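Long-range contacts in uncharacterized protein (Bacteroides ovatus CL02T12C04, PDB 6PTM), which probably hydrolyses carrageenan chains from their ends, as an exo-acting carrageenase of glycoside hydrolase family GH42: residues Ala306-Tyr311 with Gly346-Gln351; Phe366-Val371 with Asn403-Gly408. One frame throughout, in Å; residues are numbered along the deposited sequence.

Interaction 1 of 2, residues Ala306-Tyr311 with Gly346-Gln351; sequences APISEY and GPRIMQ
Arg348 meets Glu310 side-on: the two side chains cross at about a right angle, yet their end groups lie almost in one plane, guanidinium and carboxylate only 10° apart. Arg348 NH2 reaches Glu310 OE1 at 2.9 Å and Arg348 NE reaches Glu310 OE2 at 3.0 Å, each along the syn lone pair of its oxygen, so both carboxylate oxygens are gripped. The arginine chain bends at chi2 (52°), which brings NE and NH2 round to face the glutamate. On another edge, Arg348 NH1 donates to Gly346 O at 2.7 Å, in the carbonyl plane, and it also pairs with Asp345. Tyr313 of helix 310-324 adds a cation-pi contact.

Next to the salt bridge the backbones are joined by Ile308 N, which donates to Arg348 O at 2.9 Å. The same oxygen receives a CA-H contact from Pro307. Ile349 lies across Pro307, CB to CB 4.1 Å, and its CD1 stands 3.7 Å from Pro307 N. Ile308 carries the packing inward, onto Phe363 and Arg370 of helix 358-385.

The contact thus ties the loop before helix 358-385 to the start of helix 310-324 at the protein surface. With two bonds to Glu310 and one to Gly346 spread round its edge, the guanidinium is restrained against rotation, and the flanking carboxylates of Glu310 and Asp345 probably stabilise its positive charge.

Interaction 2 of 2, residues Phe366-Val371 with Asn403-Gly408; sequences FNMDRV and NKRDSG. With EDO (1,2-ethanediol), chain C.
Gly408 comes so close to helix 358-385 that its CA lies 3.6 Å from that of Met368, with backbone laid directly on backbone. The place of a CB on this glycine is taken up by Val371 CG2 and Asn367 O, and its positive phi (80°) also favours glycine. Its carbonyl oxygen faces the helix: Met368 CA approaches it at 3.3 Å in a nearly straight CA-H...O contact, while CB of Val371 abuts it at 3.1 Å.

Asn367 points at the loop, with CG anti to the backbone N (chi1 -164°). ND2 makes a weak, bent bond to Asp406 O, 3.0 Å long with an angle of 123° at the hydrogen, and a second bond to Trp296 O. OD1 accepts both NE and NH1 of Arg370, one helical turn on, and lies in the guanidinium plane. With an alanine in place of Asn367, Arg370 NE and NH1 would probably be left without their shared acceptor, and the Asp406 and Trp296 carbonyls without a donor.

Met368, extended beyond CG, reaches along the loop until CE touches CD of Arg405 at 3.7 Å. The Arg405 guanidinium donates to Lys404 O in its own segment and to Trp400 O and Tyr568 beyond it. Beside the contact, Asp369 OD1 accepts a bond from a 1,2-ethanediol molecule, probably a crystallisation additive.

The contact packs the helix preceding strand 391-394 against the loop following it, consistent with the (beta/alpha)8 barrel of GH42 enzymes. In this buried setting the donor pair on OD1 probably sets the orientation of the Asn367 amide, with the weak bond to Asp406 O adding to it.

Overall arrangement
Interactions 1 and 2 follow one another along the chain, with centres 13 Å apart, and they touch directly. Ile308 of interaction 1 packs its CG2 against Arg370 NH1 of interaction 2 at 3.5 Å, and its CD1 lies 4.0 Å from Phe366 CE2. Helix 358-385 therefore takes the 306-311 segment on one part of its surface and the 403-408 loop on another. The loop holding Trp296, Asn297, Cys298 and Glu300 also meets both contacts: Met350 and Ala306 bond to its backbone in interaction 1, Asn367, Asp406 and Ser407 in interaction 2. Interaction 1 is a surface contact, whereas interaction 2 is buried, and both belong to the beta-galactosidase family region.

Interaction 1 of 2, residues Ala306-Tyr311 with Gly346-Gln351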
loop_
_atom_site.group_PDB
_atom_site.type_symbol
_atom_site.label_atom_id
_atom_site.label_comp_id
_atom_site.label_asym_id
_atom_site.label_seq_id
_atom_site.Cartn_x
_atom_site.Cartn_y
_atom_site.Cartn_z
ATOM N N ALA A 306 -21.920 -12.359 -1.064
ATOM C CA ALA A 306 -22.551 -13.684 -1.148
ATOM C C ALA A 306 -22.834 -14.163 0.273
ATOM O O ALA A 306 -22.164 -13.756 1.233
ATOM C CB ALA A 306 -21.649 -14.635 -1.880
ATOM N N PRO A 307 -23.821 -15.055 0.439
ATOM C CA PRO A 307 -24.044 -15.704 1.724
ATOM C C PRO A 307 -22.901 -16.677 1.996
ATOM O O PRO A 307 -22.378 -17.269 1.036
ATOM C CB PRO A 307 -25.356 -16.483 1.537
ATOM C CG PRO A 307 -25.922 -15.987 0.192
ATOM C CD PRO A 307 -24.727 -15.554 -0.613
ATOM N N ILE A 308 -22.584 -16.898 3.270
ATOM C CA ILE A 308 -21.532 -17.879 3.665
ATOM C C ILE A 308 -22.110 -19.275 3.490
ATOM O O ILE A 308 -23.313 -19.395 3.437
ATOM C CB ILE A 308 -20.978 -17.612 5.071
ATOM C CG1 ILE A 308 -21.968 -17.970 6.179
ATOM C CG2 ILE A 308 -20.500 -16.170 5.162
ATOM C CD1 ILE A 308 -21.389 -17.832 7.586
ATOM N N SER A 309 -21.246 -20.273 3.373
ATOM C CA SER A 309 -21.645 -21.680 3.117
ATOM C C SER A 309 -22.233 -22.275 4.397
ATOM O O SER A 309 -22.126 -21.623 5.456
ATOM C CB SER A 309 -20.498 -22.479 2.648
ATOM O OG SER A 309 -19.692 -22.869 3.751
ATOM N N GLU A 310 -22.729 -23.514 4.315
ATOM C CA GLU A 310 -23.237 -24.269 5.494
ATOM C C GLU A 310 -22.039 -24.690 6.346
ATOM O O GLU A 310 -22.120 -24.586 7.575
ATOM C CB GLU A 310 -24.155 -25.394 5.015
ATOM C CG GLU A 310 -25.403 -24.840 4.321
ATOM C CD GLU A 310 -26.243 -23.951 5.220
ATOM O OE1 GLU A 310 -26.710 -24.453 6.251
ATOM O OE2 GLU A 310 -26.340 -22.744 4.965
ATOM N N TYR A 311 -20.932 -25.099 5.709
ATOM C CA TYR A 311 -19.656 -25.395 6.414
ATOM C C TYR A 311 -19.255 -24.149 7.218
ATOM O O TYR A 311 -18.886 -24.296 8.415
ATOM C CB TYR A 311 -18.563 -25.902 5.457
ATOM C CG TYR A 311 -18.645 -27.378 5.130
ATOM C CD1 TYR A 311 -18.316 -28.367 6.049
ATOM C CD2 TYR A 311 -19.099 -27.795 3.896
ATOM C CE1 TYR A 311 -18.427 -29.720 5.744
ATOM C CE2 TYR A 311 -19.222 -29.138 3.568
ATOM C CZ TYR A 311 -18.881 -30.109 4.492
ATOM O OH TYR A 311 -19.015 -31.417 4.112
ATOM N N GLY A 346 -29.525 -18.444 12.302
ATOM C CA GLY A 346 -29.754 -17.131 11.674
ATOM C C GLY A 346 -29.372 -17.103 10.195
ATOM O O GLY A 346 -28.938 -18.079 9.593
ATOM N N PRO A 347 -29.606 -15.945 9.554
ATOM C CA PRO A 347 -29.325 -15.777 8.144
ATOM C C PRO A 347 -27.827 -15.935 7.840
ATOM O O PRO A 347 -26.972 -15.610 8.684
ATOM C CB PRO A 347 -29.813 -14.358 7.788
ATOM C CG PRO A 347 -30.283 -13.713 9.097
ATOM C CD PRO A 347 -30.257 -14.778 10.171
ATOM N N ARG A 348 -27.554 -16.495 6.674
ATOM C CA ARG A 348 -26.185 -16.718 6.127
ATOM C C ARG A 348 -25.639 -15.454 5.433
ATOM O O ARG A 348 -24.534 -15.495 4.922
ATOM C CB ARG A 348 -26.210 -17.869 5.124
ATOM C CG ARG A 348 -26.046 -19.241 5.769
ATOM C CD ARG A 348 -27.008 -19.515 6.906
ATOM N NE ARG A 348 -27.087 -20.942 7.188
ATOM C CZ ARG A 348 -27.750 -21.476 8.204
ATOM N NH1 ARG A 348 -28.366 -20.712 9.084
ATOM N NH2 ARG A 348 -27.770 -22.792 8.346
ATOM N N ILE A 349 -26.406 -14.377 5.388
ATOM C CA ILE A 349 -25.999 -13.060 4.836
ATOM C C ILE A 349 -26.662 -12.002 5.716
ATOM O O ILE A 349 -27.754 -12.290 6.224
ATOM C CB ILE A 349 -26.409 -12.974 3.352
ATOM C CG1 ILE A 349 -25.700 -11.809 2.657
ATOM C CG2 ILE A 349 -27.935 -12.883 3.206
ATOM C CD1 ILE A 349 -25.635 -11.952 1.164
ATOM N N MET A 350 -26.002 -10.857 5.921
ATOM C CA MET A 350 -26.482 -9.788 6.782
ATOM C C MET A 350 -27.230 -8.752 5.923
ATOM O O MET A 350 -27.007 -8.658 4.677
ATOM C CB MET A 350 -25.328 -9.111 7.519
ATOM C CG MET A 350 -24.651 -10.000 8.546
ATOM S SD MET A 350 -25.725 -10.363 9.924
ATOM C CE MET A 350 -26.289 -11.977 9.406
ATOM N N GLN A 351 -28.062 -7.974 6.596
ATOM C CA GLN A 351 -28.726 -6.770 6.031
ATOM C C GLN A 351 -28.017 -5.538 6.598
ATOM O O GLN A 351 -27.671 -5.539 7.799
ATOM C CB GLN A 351 -30.233 -6.816 6.345
ATOM C CG GLN A 351 -30.951 -8.072 5.835
ATOM C CD GLN A 351 -30.903 -8.239 4.335
ATOM O OE1 GLN A 351 -31.043 -7.270 3.587
ATOM N NE2 GLN A 351 -30.715 -9.472 3.867
#

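Interaction 2 of 2, residues Phe366-Val371 with Asn403-Gly408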
loop_
_atom_site.group_PDB
_atom_site.type_symbol
_atom_site.label_atom_id
_atom_site.label_comp_id
_atom_site.label_asym_id
_atom_site.label_seq_id
_atom_site.Cartn_x
_atom_site.Cartn_y
_atom_site.Cartn_z
ATOM N N PHE A 366 -16.779 -12.808 13.264
ATOM C CA PHE A 366 -16.549 -14.204 12.845
ATOM C C PHE A 366 -15.958 -14.183 11.426
ATOM O O PHE A 366 -14.987 -14.916 11.175
ATOM C CB PHE A 366 -17.821 -15.053 12.925
ATOM C CG PHE A 366 -17.725 -16.283 12.050
ATOM C CD1 PHE A 366 -16.867 -17.315 12.386
ATOM C CD2 PHE A 366 -18.423 -16.386 10.862
ATOM C CE1 PHE A 366 -16.724 -18.419 11.562
ATOM C CE2 PHE A 366 -18.293 -17.501 10.042
ATOM C CZ PHE A 366 -17.446 -18.523 10.401
ATOM N N ASN A 367 -16.533 -13.386 10.514
ATOM C CA ASN A 367 -16.097 -13.422 9.103
ATOM C C ASN A 367 -14.594 -13.043 9.063
ATOM O O ASN A 367 -13.806 -13.697 8.341
ATOM C CB ASN A 367 -16.973 -12.517 8.227
ATOM C CG ASN A 367 -16.837 -12.787 6.735
ATOM O OD1 ASN A 367 -16.644 -13.929 6.339
ATOM N ND2 ASN A 367 -16.957 -11.755 5.909
ATOM N N MET A 368 -14.193 -12.027 9.820
ATOM C CA MET A 368 -12.772 -11.644 9.920
ATOM C C MET A 368 -11.924 -12.798 10.459
ATOM O O MET A 368 -10.909 -13.129 9.804
ATOM C CB MET A 368 -12.601 -10.435 10.819
ATOM C CG MET A 368 -12.929 -9.119 10.125
ATOM S SD MET A 368 -12.652 -7.850 11.380
ATOM C CE MET A 368 -13.243 -6.402 10.509
ATOM N N ASP A 369 -12.335 -13.377 11.587
ATOM C CA ASP A 369 -11.581 -14.448 12.283
ATOM C C ASP A 369 -11.465 -15.673 11.374
ATOM O O ASP A 369 -10.384 -16.239 11.352
ATOM C CB ASP A 369 -12.156 -14.729 13.676
ATOM C CG ASP A 369 -11.944 -13.567 14.644
ATOM O OD1 ASP A 369 -11.253 -12.595 14.249
ATOM O OD2 ASP A 369 -12.454 -13.635 15.785
ATOM N N ARG A 370 -12.493 -16.063 10.626
ATOM C CA ARG A 370 -12.368 -17.302 9.820
ATOM C C ARG A 370 -11.505 -17.008 8.596
ATOM O O ARG A 370 -10.895 -17.937 8.047
ATOM C CB ARG A 370 -13.716 -17.882 9.390
ATOM C CG ARG A 370 -14.545 -16.965 8.504
ATOM C CD ARG A 370 -15.073 -17.687 7.311
ATOM N NE ARG A 370 -15.828 -16.769 6.465
ATOM C CZ ARG A 370 -16.435 -17.123 5.334
ATOM N NH1 ARG A 370 -17.088 -16.205 4.640
ATOM N NH2 ARG A 370 -16.427 -18.390 4.928
ATOM N N VAL A 371 -11.512 -15.760 8.135
ATOM C CA VAL A 371 -10.646 -15.405 6.982
ATOM C C VAL A 371 -9.199 -15.402 7.459
ATOM O O VAL A 371 -8.349 -15.958 6.767
ATOM C CB VAL A 371 -11.076 -14.072 6.335
ATOM C CG1 VAL A 371 -10.002 -13.553 5.395
ATOM C CG2 VAL A 371 -12.416 -14.248 5.625
ATOM N N ASN A 403 -15.091 2.697 5.266
ATOM C CA ASN A 403 -15.969 2.446 6.433
ATOM C C ASN A 403 -16.423 0.987 6.549
ATOM O O ASN A 403 -16.804 0.607 7.677
ATOM C CB ASN A 403 -17.171 3.385 6.409
ATOM C CG ASN A 403 -16.768 4.826 6.634
ATOM O OD1 ASN A 403 -16.031 5.120 7.574
ATOM N ND2 ASN A 403 -17.155 5.720 5.751
ATOM N N LYS A 404 -16.399 0.209 5.470
ATOM C CA LYS A 404 -17.004 -1.141 5.421
ATOM C C LYS A 404 -16.129 -2.151 6.181
ATOM O O LYS A 404 -14.875 -2.113 6.029
ATOM C CB LYS A 404 -17.275 -1.530 3.966
ATOM C CG LYS A 404 -18.224 -0.567 3.224
ATOM C CD LYS A 404 -18.581 -0.993 1.805
ATOM N N ARG A 405 -16.774 -3.047 6.935
ATOM C CA ARG A 405 -16.095 -4.116 7.719
ATOM C C ARG A 405 -16.789 -5.464 7.513
ATOM O O ARG A 405 -16.604 -6.322 8.373
ATOM C CB ARG A 405 -16.035 -3.686 9.192
ATOM C CG ARG A 405 -15.011 -2.597 9.480
ATOM C CD ARG A 405 -13.586 -3.008 9.097
ATOM N NE ARG A 405 -12.618 -2.007 9.522
ATOM C CZ ARG A 405 -12.380 -0.859 8.904
ATOM N NH1 ARG A 405 -12.992 -0.550 7.762
ATOM N NH2 ARG A 405 -11.514 -0.021 9.444
ATOM N N ASP A 406 -17.487 -5.687 6.386
ATOM C CA ASP A 406 -18.144 -6.979 6.097
ATOM C C ASP A 406 -17.257 -7.887 5.242
ATOM O O ASP A 406 -17.694 -8.997 4.944
ATOM C CB ASP A 406 -19.513 -6.764 5.456
ATOM C CG ASP A 406 -19.419 -6.086 4.102
ATOM O OD1 ASP A 406 -18.880 -4.945 4.065
ATOM O OD2 ASP A 406 -19.794 -6.741 3.128
ATOM N N SER A 407 -16.064 -7.452 4.838
ATOM C CA SER A 407 -15.207 -8.188 3.874
ATOM C C SER A 407 -14.536 -9.408 4.527
ATOM O O SER A 407 -13.996 -10.220 3.778
ATOM C CB SER A 407 -14.126 -7.292 3.310
ATOM O OG SER A 407 -13.276 -6.862 4.360
ATOM N N GLY A 408 -14.455 -9.459 5.855
ATOM C CA GLY A 408 -13.696 -10.496 6.588
ATOM C C GLY A 408 -12.202 -10.173 6.609
ATOM O O GLY A 408 -11.383 -11.020 7.035
HETATM C C1 EDO C . -12.961 -9.784 15.070
HETATM O O1 EDO C . -11.697 -10.196 15.504
HETATM C C2 EDO C . -13.475 -8.704 15.969
HETATM O O2 EDO C . -13.871 -9.151 17.248
#